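Local structure of MGS-M5 (4Q3N) at residues A[265-271]-A[301-306]; A[100-105]-A[129-134]. The protein probably catalyses the NAD-dependent interconversion of L-lactate and pyruvate, as a tetrameric member of the lactate/malate dehydrogenase family. All blocks are in the same frame, centred on the assembly; numbering follows the deposited sequence.

Contact 1 (A[265-271]-A[301-306]); sequences CEDQVYI and SANILR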
loop_
_atom_site.group_PDB
_atom_site.type_symbol
_atom_site.label_atom_id
_atom_site.label_comp_id
_atom_site.label_asym_id
_atom_site.label_seq_id
_atom_site.Cartn_x
_atom_site.Cartn_y
_atom_site.Cartn_z
ATOM N N CYS A 265 25.120 16.141 -27.495
ATOM C CA CYS A 265 25.114 15.065 -28.472
ATOM C C CYS A 265 24.039 15.305 -29.540
ATOM O O CYS A 265 23.298 16.281 -29.446
ATOM C CB CYS A 265 24.888 13.738 -27.770
ATOM S SG CYS A 265 23.298 13.629 -26.944
ATOM N N GLU A 266 23.968 14.410 -30.535
ATOM C CA GLU A 266 22.953 14.445 -31.592
ATOM C C GLU A 266 21.596 14.893 -31.059
ATOM O O GLU A 266 21.128 14.366 -30.048
ATOM C CB GLU A 266 22.818 13.058 -32.245
ATOM C CG GLU A 266 22.281 13.071 -33.656
ATOM C CD GLU A 266 23.323 13.556 -34.680
ATOM O OE1 GLU A 266 24.234 12.789 -35.061
ATOM O OE2 GLU A 266 23.239 14.723 -35.084
ATOM N N ASP A 267 20.974 15.850 -31.736
ATOM C CA ASP A 267 19.671 16.343 -31.315
ATOM C C ASP A 267 18.556 15.367 -31.689
ATOM O O ASP A 267 17.623 15.149 -30.913
ATOM C CB ASP A 267 19.418 17.711 -31.948
ATOM C CG ASP A 267 20.235 18.811 -31.294
ATOM O OD1 ASP A 267 21.013 18.517 -30.361
ATOM O OD2 ASP A 267 20.092 19.976 -31.706
ATOM N N GLN A 268 18.657 14.772 -32.877
ATOM C CA GLN A 268 17.559 13.946 -33.376
ATOM C C GLN A 268 17.765 12.448 -33.094
ATOM O O GLN A 268 17.914 11.627 -34.014
ATOM C CB GLN A 268 17.360 14.219 -34.867
ATOM C CG GLN A 268 16.758 15.600 -35.108
ATOM C CD GLN A 268 15.267 15.627 -34.772
ATOM O OE1 GLN A 268 14.819 16.433 -33.960
ATOM N NE2 GLN A 268 14.488 14.747 -35.428
ATOM N N VAL A 269 17.799 12.118 -31.807
ATOM C CA VAL A 269 17.782 10.754 -31.311
ATOM C C VAL A 269 16.994 10.685 -30.045
ATOM O O VAL A 269 16.975 11.658 -29.268
ATOM C CB VAL A 269 19.172 10.191 -30.971
ATOM C CG1 VAL A 269 19.988 9.951 -32.218
ATOM C CG2 VAL A 269 19.923 11.121 -30.013
ATOM N N TYR A 270 16.350 9.540 -29.816
ATOM C CA TYR A 270 15.818 9.222 -28.512
ATOM C C TYR A 270 16.955 8.535 -27.822
ATOM O O TYR A 270 17.662 7.714 -28.453
ATOM C CB TYR A 270 14.593 8.322 -28.598
ATOM C CG TYR A 270 13.277 9.087 -28.524
ATOM C CD1 TYR A 270 12.831 9.849 -29.619
ATOM C CD2 TYR A 270 12.485 9.050 -27.367
ATOM C CE1 TYR A 270 11.618 10.540 -29.572
ATOM C CE2 TYR A 270 11.244 9.728 -27.315
ATOM C CZ TYR A 270 10.837 10.479 -28.411
ATOM O OH TYR A 270 9.643 11.162 -28.374
ATOM N N ILE A 271 17.171 8.875 -26.556
ATOM C CA ILE A 271 18.302 8.316 -25.819
ATOM C C ILE A 271 18.029 8.400 -24.310
ATOM O O ILE A 271 17.213 9.207 -23.883
ATOM C CB ILE A 271 19.610 9.075 -26.230
ATOM C CG1 ILE A 271 20.877 8.355 -25.761
ATOM C CG2 ILE A 271 19.521 10.546 -25.812
ATOM C CD1 ILE A 271 22.155 9.009 -26.384
ATOM N N SER A 301 27.282 7.132 -27.863
ATOM C CA SER A 301 26.034 6.423 -27.770
ATOM C C SER A 301 25.003 7.053 -28.738
ATOM O O SER A 301 24.285 6.362 -29.457
ATOM C CB SER A 301 25.578 6.489 -26.308
ATOM O OG SER A 301 24.812 5.398 -25.974
ATOM N N ALA A 302 24.940 8.379 -28.746
ATOM C CA ALA A 302 24.017 9.082 -29.637
ATOM C C ALA A 302 24.392 8.868 -31.107
ATOM O O ALA A 302 23.524 8.765 -31.984
ATOM C CB ALA A 302 23.995 10.569 -29.319
ATOM N N ASN A 303 25.685 8.837 -31.388
ATOM C CA ASN A 303 26.126 8.641 -32.778
ATOM C C ASN A 303 25.718 7.271 -33.297
ATOM O O ASN A 303 25.313 7.112 -34.447
ATOM C CB ASN A 303 27.625 8.845 -32.878
ATOM C CG ASN A 303 27.996 10.319 -32.767
ATOM O OD1 ASN A 303 27.147 11.192 -32.980
ATOM N ND2 ASN A 303 29.243 10.605 -32.425
ATOM N N ILE A 304 25.773 6.296 -32.406
ATOM C CA ILE A 304 25.433 4.913 -32.721
ATOM C C ILE A 304 23.948 4.803 -33.074
ATOM O O ILE A 304 23.579 4.188 -34.063
ATOM C CB ILE A 304 25.792 3.985 -31.511
ATOM C CG1 ILE A 304 27.320 3.794 -31.467
ATOM C CG2 ILE A 304 25.093 2.613 -31.635
ATOM C CD1 ILE A 304 27.828 3.068 -30.207
ATOM N N LEU A 305 23.098 5.440 -32.274
ATOM C CA LEU A 305 21.664 5.438 -32.517
ATOM C C LEU A 305 21.309 6.233 -33.748
ATOM O O LEU A 305 20.455 5.821 -34.569
ATOM C CB LEU A 305 20.916 5.990 -31.290
ATOM C CG LEU A 305 21.068 5.179 -29.996
ATOM C CD1 LEU A 305 20.596 5.989 -28.747
ATOM C CD2 LEU A 305 20.277 3.861 -30.111
ATOM N N ARG A 306 21.985 7.354 -33.941
ATOM C CA ARG A 306 21.708 8.136 -35.136
ATOM C C ARG A 306 22.090 7.323 -36.400
ATOM O O ARG A 306 21.404 7.382 -37.438
ATOM C CB ARG A 306 22.446 9.482 -35.099
ATOM C CG ARG A 306 21.956 10.468 -36.153
ATOM C CD ARG A 306 20.436 10.668 -36.007
ATOM N NE ARG A 306 19.750 10.108 -37.158
ATOM C CZ ARG A 306 18.494 10.365 -37.512
ATOM N NH1 ARG A 306 17.730 11.181 -36.777
ATOM N NH2 ARG A 306 18.010 9.820 -38.631
HETATM O O HOH W 1 26.351 12.903 -30.849
#

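Contact 2 (A[100-105]-A[129-134]); sequences IKTVVK and VAWKES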
loop_
_atom_site.group_PDB
_atom_site.type_symbol
_atom_site.label_atom_id
_atom_site.label_comp_id
_atom_site.label_asym_id
_atom_site.label_seq_id
_atom_site.Cartn_x
_atom_site.Cartn_y
_atom_site.Cartn_z
ATOM N N ILE A 100 6.347 -1.543 -35.246
ATOM C CA ILE A 100 6.032 -0.364 -34.432
ATOM C C ILE A 100 5.192 0.620 -35.244
ATOM O O ILE A 100 4.189 1.138 -34.771
ATOM C CB ILE A 100 7.332 0.303 -33.935
ATOM C CG1 ILE A 100 8.084 -0.669 -33.019
ATOM C CG2 ILE A 100 7.070 1.595 -33.232
ATOM C CD1 ILE A 100 7.328 -1.021 -31.718
ATOM N N LYS A 101 5.600 0.866 -36.483
ATOM C CA LYS A 101 4.855 1.760 -37.342
ATOM C C LYS A 101 3.415 1.300 -37.439
ATOM O O LYS A 101 2.508 2.064 -37.261
ATOM C CB LYS A 101 5.482 1.808 -38.741
ATOM C CG LYS A 101 4.678 2.615 -39.731
ATOM C CD LYS A 101 5.399 2.729 -41.076
ATOM C CE LYS A 101 4.565 3.508 -42.064
ATOM N NZ LYS A 101 5.335 3.652 -43.351
ATOM N N THR A 102 3.206 0.035 -37.766
ATOM C CA THR A 102 1.846 -0.491 -37.879
ATOM C C THR A 102 1.055 -0.382 -36.570
ATOM O O THR A 102 -0.086 0.001 -36.590
ATOM C CB THR A 102 1.892 -1.933 -38.331
ATOM O OG1 THR A 102 2.466 -1.946 -39.638
ATOM C CG2 THR A 102 0.493 -2.561 -38.392
ATOM N N VAL A 103 1.663 -0.735 -35.444
ATOM C CA VAL A 103 0.988 -0.597 -34.158
ATOM C C VAL A 103 0.573 0.853 -33.924
ATOM O O VAL A 103 -0.552 1.154 -33.549
ATOM C CB VAL A 103 1.887 -1.059 -33.012
ATOM C CG1 VAL A 103 1.281 -0.609 -31.634
ATOM C CG2 VAL A 103 2.035 -2.568 -33.073
ATOM N N VAL A 104 1.502 1.761 -34.151
ATOM C CA VAL A 104 1.255 3.142 -33.857
ATOM C C VAL A 104 0.173 3.739 -34.758
ATOM O O VAL A 104 -0.715 4.444 -34.263
ATOM C CB VAL A 104 2.580 3.892 -33.934
ATOM C CG1 VAL A 104 2.347 5.386 -34.065
ATOM C CG2 VAL A 104 3.385 3.528 -32.673
ATOM N N LYS A 105 0.180 3.388 -36.052
ATOM C CA LYS A 105 -0.892 3.838 -36.948
ATOM C C LYS A 105 -2.251 3.332 -36.478
ATOM O O LYS A 105 -3.234 4.059 -36.502
ATOM C CB LYS A 105 -0.659 3.354 -38.391
ATOM C CG LYS A 105 0.589 3.951 -39.065
ATOM C CD LYS A 105 0.839 5.444 -38.768
ATOM C CE LYS A 105 1.669 6.087 -39.880
ATOM N NZ LYS A 105 2.209 7.431 -39.553
ATOM N N VAL A 129 11.027 5.879 -33.675
ATOM C CA VAL A 129 10.138 5.460 -34.754
ATOM C C VAL A 129 8.693 5.731 -34.351
ATOM O O VAL A 129 7.929 6.315 -35.113
ATOM C CB VAL A 129 10.332 3.986 -35.114
ATOM C CG1 VAL A 129 9.189 3.485 -36.055
ATOM C CG2 VAL A 129 11.719 3.827 -35.816
ATOM N N ALA A 130 8.330 5.323 -33.142
ATOM C CA ALA A 130 6.968 5.527 -32.666
ATOM C C ALA A 130 6.660 7.026 -32.629
ATOM O O ALA A 130 5.567 7.458 -32.997
ATOM C CB ALA A 130 6.782 4.897 -31.281
ATOM N N TRP A 131 7.640 7.820 -32.221
ATOM C CA TRP A 131 7.416 9.262 -32.158
ATOM C C TRP A 131 7.070 9.811 -33.552
ATOM O O TRP A 131 6.032 10.474 -33.752
ATOM C CB TRP A 131 8.636 9.990 -31.557
ATOM C CG TRP A 131 8.571 11.480 -31.800
ATOM C CD1 TRP A 131 7.522 12.317 -31.490
ATOM C CD2 TRP A 131 9.572 12.306 -32.414
ATOM N NE1 TRP A 131 7.817 13.604 -31.875
ATOM C CE2 TRP A 131 9.055 13.625 -32.463
ATOM C CE3 TRP A 131 10.852 12.065 -32.930
ATOM C CZ2 TRP A 131 9.771 14.696 -33.022
ATOM C CZ3 TRP A 131 11.559 13.118 -33.472
ATOM C CH2 TRP A 131 11.017 14.429 -33.519
ATOM N N LYS A 132 7.921 9.502 -34.529
ATOM C CA LYS A 132 7.717 9.972 -35.890
ATOM C C LYS A 132 6.417 9.464 -36.492
ATOM O O LYS A 132 5.731 10.193 -37.165
ATOM C CB LYS A 132 8.894 9.558 -36.784
ATOM C CG LYS A 132 10.193 10.216 -36.386
ATOM C CD LYS A 132 9.996 11.721 -36.326
ATOM C CE LYS A 132 10.622 12.412 -37.505
ATOM N NZ LYS A 132 12.065 12.640 -37.251
ATOM N N GLU A 133 6.074 8.205 -36.262
ATOM C CA GLU A 133 4.902 7.673 -36.957
ATOM C C GLU A 133 3.619 8.130 -36.266
ATOM O O GLU A 133 2.540 8.089 -36.851
ATOM C CB GLU A 133 4.962 6.154 -37.023
ATOM C CG GLU A 133 6.194 5.611 -37.794
ATOM C CD GLU A 133 6.116 5.932 -39.294
ATOM O OE1 GLU A 133 5.010 6.243 -39.776
ATOM O OE2 GLU A 133 7.150 5.883 -39.983
ATOM N N SER A 134 3.732 8.556 -35.011
ATOM C CA SER A 134 2.538 8.893 -34.261
ATOM C C SER A 134 2.020 10.275 -34.602
ATOM O O SER A 134 0.816 10.510 -34.499
ATOM C CB SER A 134 2.790 8.803 -32.746
ATOM O OG SER A 134 3.577 9.907 -32.318
HETATM O O HOH W 2 7.288 5.541 -42.483
#

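Contact 1 (A[265-271]-A[301-306])
Residues 265-271 run as a loop that tightens at Gln-268, the centre of an inverse gamma turn, and enter strand 270-278; residues 301-306 are one and a half turns of the long C-terminal helix 292-311. The backbones come closest at Glu-266 and Ala-302, CA to CA 5.8 Å, and are still only 6.1 Å apart at Val-269 and Arg-306. In this way the last helix of the alpha/beta C-terminal domain of a lactate/malate dehydrogenase packs against the loop leading into the middle strand of a three-stranded antiparallel sheet. Ala-302 suits the tight end because its lone methyl lets the chains approach: its CB meets CB of Cys-265 at 3.6 Å and CD1 of Ile-271 at 3.8 Å. One helical turn later Leu-305 is long enough to reach the strand, its CD1 lying 3.8 Å from CG1 of Ile-271. Beta-branched Val-269 lies against the helix backbone, with CG1 3.7 Å from O of Ala-302, 3.8 Å from CB of Arg-306 and 4.2 Å from CB of Leu-305. Polar groups close the outer side. A water accepts from N of Glu-266 and donates to OD1 of Asn-303, both at 2.8 Å. Arg-306, whose NH2 also forms salt bridges with Asp-310 and the C-terminal carboxylate of Tyr-314, bends at chi2 (p) so that the edge of its guanidinium meets the turn, where NH1 donates to O of Gln-268 at 2.8 Å.

Contact 2 (A[100-105]-A[129-134])
Glu-133 loses more surface to the facing helix than any other residue of the pair, folded by m rotamers at chi1 and chi2 so that its carboxylate stands beside helix 89-109 and between two lysines. Lys-105, also m at chi1 and chi2, bends across to it: NZ makes a salt bridge to OE1 of Glu-133 at 3.1 Å and a hydrogen bond to that residue's backbone O at 2.8 Å, thereby using a carbonyl in the last turn of helix 123-134. Lys-101 is instead fully extended, all four chi angles t, and its NZ stays 4.4 Å from OE1 of Glu-133, beyond a salt bridge; a water bridges the pair, 2.9 Å from NZ of Lys-101 and 2.5 Å from OE2 of Glu-133. That OE2 also bonds the hydroxyl of Tyr-314. These two helices belong to the NAD-binding Rossmann domain and pack on its parallel sheet, their segment axes 8.9 Å apart and crossing at -43°. Small and branched residues permit this spacing: the CB of Ala-130 touches CG2 of Ile-100 at 3.8 Å and CG2 of Val-104 at 3.9 Å, while Ile-100 and Val-104 also rest on Ile-77 of strand 74-77 and Ala-130 on Val-118 of strand 115-118. Val-104, t at chi1, presses CG1 to 3.5 Å from CA of Ser-134. Ser-134 takes the p rotamer, which turns OG back onto its own helix to donate to O of Trp-131 at 2.9 Å.

Contact 2 lies in the Rossmann domain and contact 1 in the C-terminal domain, their centres about 19 Å apart and each about 17 Å from the centre of the chain. Helix 123-134 joins them: its 129-134 end packs on helix 89-109, yet it also touches residues 265-271, with OH of Tyr-270 3.5 Å from CB of Trp-131 and NE2 of Gln-268 3.9 Å from CZ3 of Trp-131. The C-terminal Tyr-314 spans both, its carboxylate pairing with Arg-306 and its hydroxyl with Glu-133. The touches between Tyr-270, Gln-268 and helix 123-134, rather than either contact itself, thus probably join the two domains. Neither contact includes a residue of the sodium site, formed by Ile-198, Met-201 and Ile-204.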